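Local atomic coordinates of 'Carboxyl esterase 2 (Tuber melanosporum Mel28, PDB entry 5MIF), a protein that probably hydrolyses carboxylic esters, as an archaeal-like member of the alpha/beta hydrolase fold family of lipases and esterases. Residues V154-P159 and E260-P265. Sequence-based numbering, arbitrary orientation.
Sequences VAYPVP and EDVASP
Tyr156 reaches from the loop leading into helix 158-173 of this alpha/beta hydrolase fold to a turn between helices 241-251 and 270-273, and shows how one aromatic residue can join two connections distant in sequence. Its ring lies between two aliphatic groups. Over one face sits Ala263 CB, 3.8 Å from the ring centroid in a CH-pi contact, displaced toward the CE1-CZ side of the rim, where Ala263 CB and Tyr156 CE1 are 3.4 Å apart. Over the centre of the opposite face lies Pro157 CB, a placement consistent with the cis peptide bond between Tyr156 and Pro157, the latter also the N-cap of the helix. With CG of Tyr156 anti to the backbone N (chi1 167°), the ring projects away from the helix start into the turn. Val262 adds an oblique apolar contact, its CG1 3.9 Å from Tyr156 CE1.

The turn itself is closed by a backbone hydrogen bond from Ser264 N to Glu260 O, and Asp261 ties it to helix 191-206 through a salt bridge with Lys205. Backbone hydrogen bonding between Tyr156 and Phe251 links the loop also to the end of helix 241-251.

The polar part of the contact lies at the ring edge, where Tyr156 OH donates a hydrogen bond to Glu260 OE1 over 2.7 Å, meeting the oxygen on its anti side, 33° out of the carboxylate plane.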
loop_
_atom_site.group_PDB
_atom_site.type_symbol
_atom_site.label_atom_id
_atom_site.label_comp_id
_atom_site.label_asym_id
_atom_site.label_seq_id
_atom_site.Cartn_x
_atom_site.Cartn_y
_atom_site.Cartn_z
ATOM N N VAL A 154 25.597 24.311 -4.375
ATOM C CA VAL A 154 24.989 24.555 -5.677
ATOM C C VAL A 154 23.510 24.856 -5.478
ATOM O O VAL A 154 23.007 24.811 -4.356
ATOM C CB VAL A 154 25.145 23.356 -6.625
ATOM C CG1 VAL A 154 26.617 23.090 -6.923
ATOM C CG2 VAL A 154 24.445 22.116 -6.038
ATOM N N ALA A 155 22.822 25.198 -6.561
ATOM C CA ALA A 155 21.382 25.399 -6.506
ATOM C C ALA A 155 20.716 24.769 -7.716
ATOM O O ALA A 155 21.392 24.357 -8.671
ATOM C CB ALA A 155 21.051 26.887 -6.443
ATOM N N TYR A 156 19.391 24.707 -7.684
ATOM C CA TYR A 156 18.629 24.326 -8.865
ATOM C C TYR A 156 19.169 25.079 -10.074
ATOM O O TYR A 156 19.452 26.273 -9.973
ATOM C CB TYR A 156 17.146 24.640 -8.666
ATOM C CG TYR A 156 16.343 24.565 -9.942
ATOM C CD1 TYR A 156 15.858 23.349 -10.406
ATOM C CD2 TYR A 156 16.082 25.711 -10.686
ATOM C CE1 TYR A 156 15.151 23.270 -11.576
ATOM C CE2 TYR A 156 15.366 25.644 -11.860
ATOM C CZ TYR A 156 14.894 24.418 -12.296
ATOM O OH TYR A 156 14.185 24.325 -13.463
ATOM N N PRO A 157 19.297 24.407 -11.229
ATOM C CA PRO A 157 18.981 23.019 -11.583
ATOM C C PRO A 157 20.185 22.085 -11.556
ATOM O O PRO A 157 20.167 21.046 -12.217
ATOM C CB PRO A 157 18.466 23.157 -13.019
ATOM C CG PRO A 157 19.363 24.231 -13.583
ATOM C CD PRO A 157 19.659 25.190 -12.428
ATOM N N VAL A 158 21.234 22.453 -10.832
ATOM C CA VAL A 158 22.457 21.671 -10.876
ATOM C C VAL A 158 22.292 20.249 -10.284
ATOM O O VAL A 158 22.730 19.284 -10.911
ATOM C CB VAL A 158 23.624 22.446 -10.191
ATOM C CG1 VAL A 158 24.854 21.566 -10.035
ATOM C CG2 VAL A 158 23.968 23.682 -11.024
ATOM N N PRO A 159 21.658 20.104 -9.099
ATOM C CA PRO A 159 21.471 18.718 -8.631
ATOM C C PRO A 159 20.617 17.880 -9.609
ATOM O O PRO A 159 20.911 16.691 -9.819
ATOM C CB PRO A 159 20.775 18.885 -7.278
ATOM C CG PRO A 159 21.176 20.298 -6.814
ATOM C CD PRO A 159 21.194 21.094 -8.100
ATOM N N GLU A 260 9.044 26.597 -13.098
ATOM C CA GLU A 260 9.544 25.785 -14.200
ATOM C C GLU A 260 9.223 24.312 -13.995
ATOM O O GLU A 260 9.229 23.820 -12.867
ATOM C CB GLU A 260 11.049 25.976 -14.358
ATOM C CG GLU A 260 11.441 27.404 -14.709
ATOM C CD GLU A 260 12.943 27.609 -14.761
ATOM O OE1 GLU A 260 13.693 26.610 -14.832
ATOM O OE2 GLU A 260 13.375 28.774 -14.719
ATOM N N ASP A 261 8.929 23.614 -15.084
ATOM C CA ASP A 261 8.553 22.214 -14.983
ATOM C C ASP A 261 9.734 21.355 -14.497
ATOM O O ASP A 261 9.532 20.388 -13.776
ATOM C CB ASP A 261 8.007 21.707 -16.323
ATOM C CG ASP A 261 8.948 21.982 -17.484
ATOM O OD1 ASP A 261 9.983 22.641 -17.265
ATOM O OD2 ASP A 261 8.644 21.545 -18.616
ATOM N N VAL A 262 10.965 21.722 -14.857
ATOM C CA VAL A 262 12.124 20.960 -14.401
ATOM C C VAL A 262 12.248 21.027 -12.876
ATOM O O VAL A 262 12.580 20.031 -12.240
ATOM C CB VAL A 262 13.433 21.458 -15.058
ATOM C CG1 VAL A 262 14.655 20.731 -14.473
ATOM C CG2 VAL A 262 13.362 21.265 -16.563
ATOM N N ALA A 263 11.941 22.178 -12.285
ATOM C CA ALA A 263 11.939 22.313 -10.822
ATOM C C ALA A 263 10.722 21.643 -10.190
ATOM O O ALA A 263 10.810 21.009 -9.132
ATOM C CB ALA A 263 11.975 23.788 -10.422
ATOM N N SER A 264 9.581 21.822 -10.838
ATOM C CA SER A 264 8.306 21.376 -10.311
ATOM C C SER A 264 7.579 20.543 -11.353
ATOM O O SER A 264 6.754 21.067 -12.096
ATOM C CB SER A 264 7.465 22.585 -9.897
ATOM O OG SER A 264 8.113 23.327 -8.875
ATOM N N PRO A 265 7.892 19.240 -11.428
ATOM C CA PRO A 265 7.331 18.404 -12.501
ATOM C C PRO A 265 5.819 18.280 -12.433
ATOM O O PRO A 265 5.202 17.881 -13.423
ATOM C CB PRO A 265 8.019 17.055 -12.286
ATOM C CG PRO A 265 9.327 17.426 -11.652
ATOM C CD PRO A 265 8.969 18.546 -10.704
#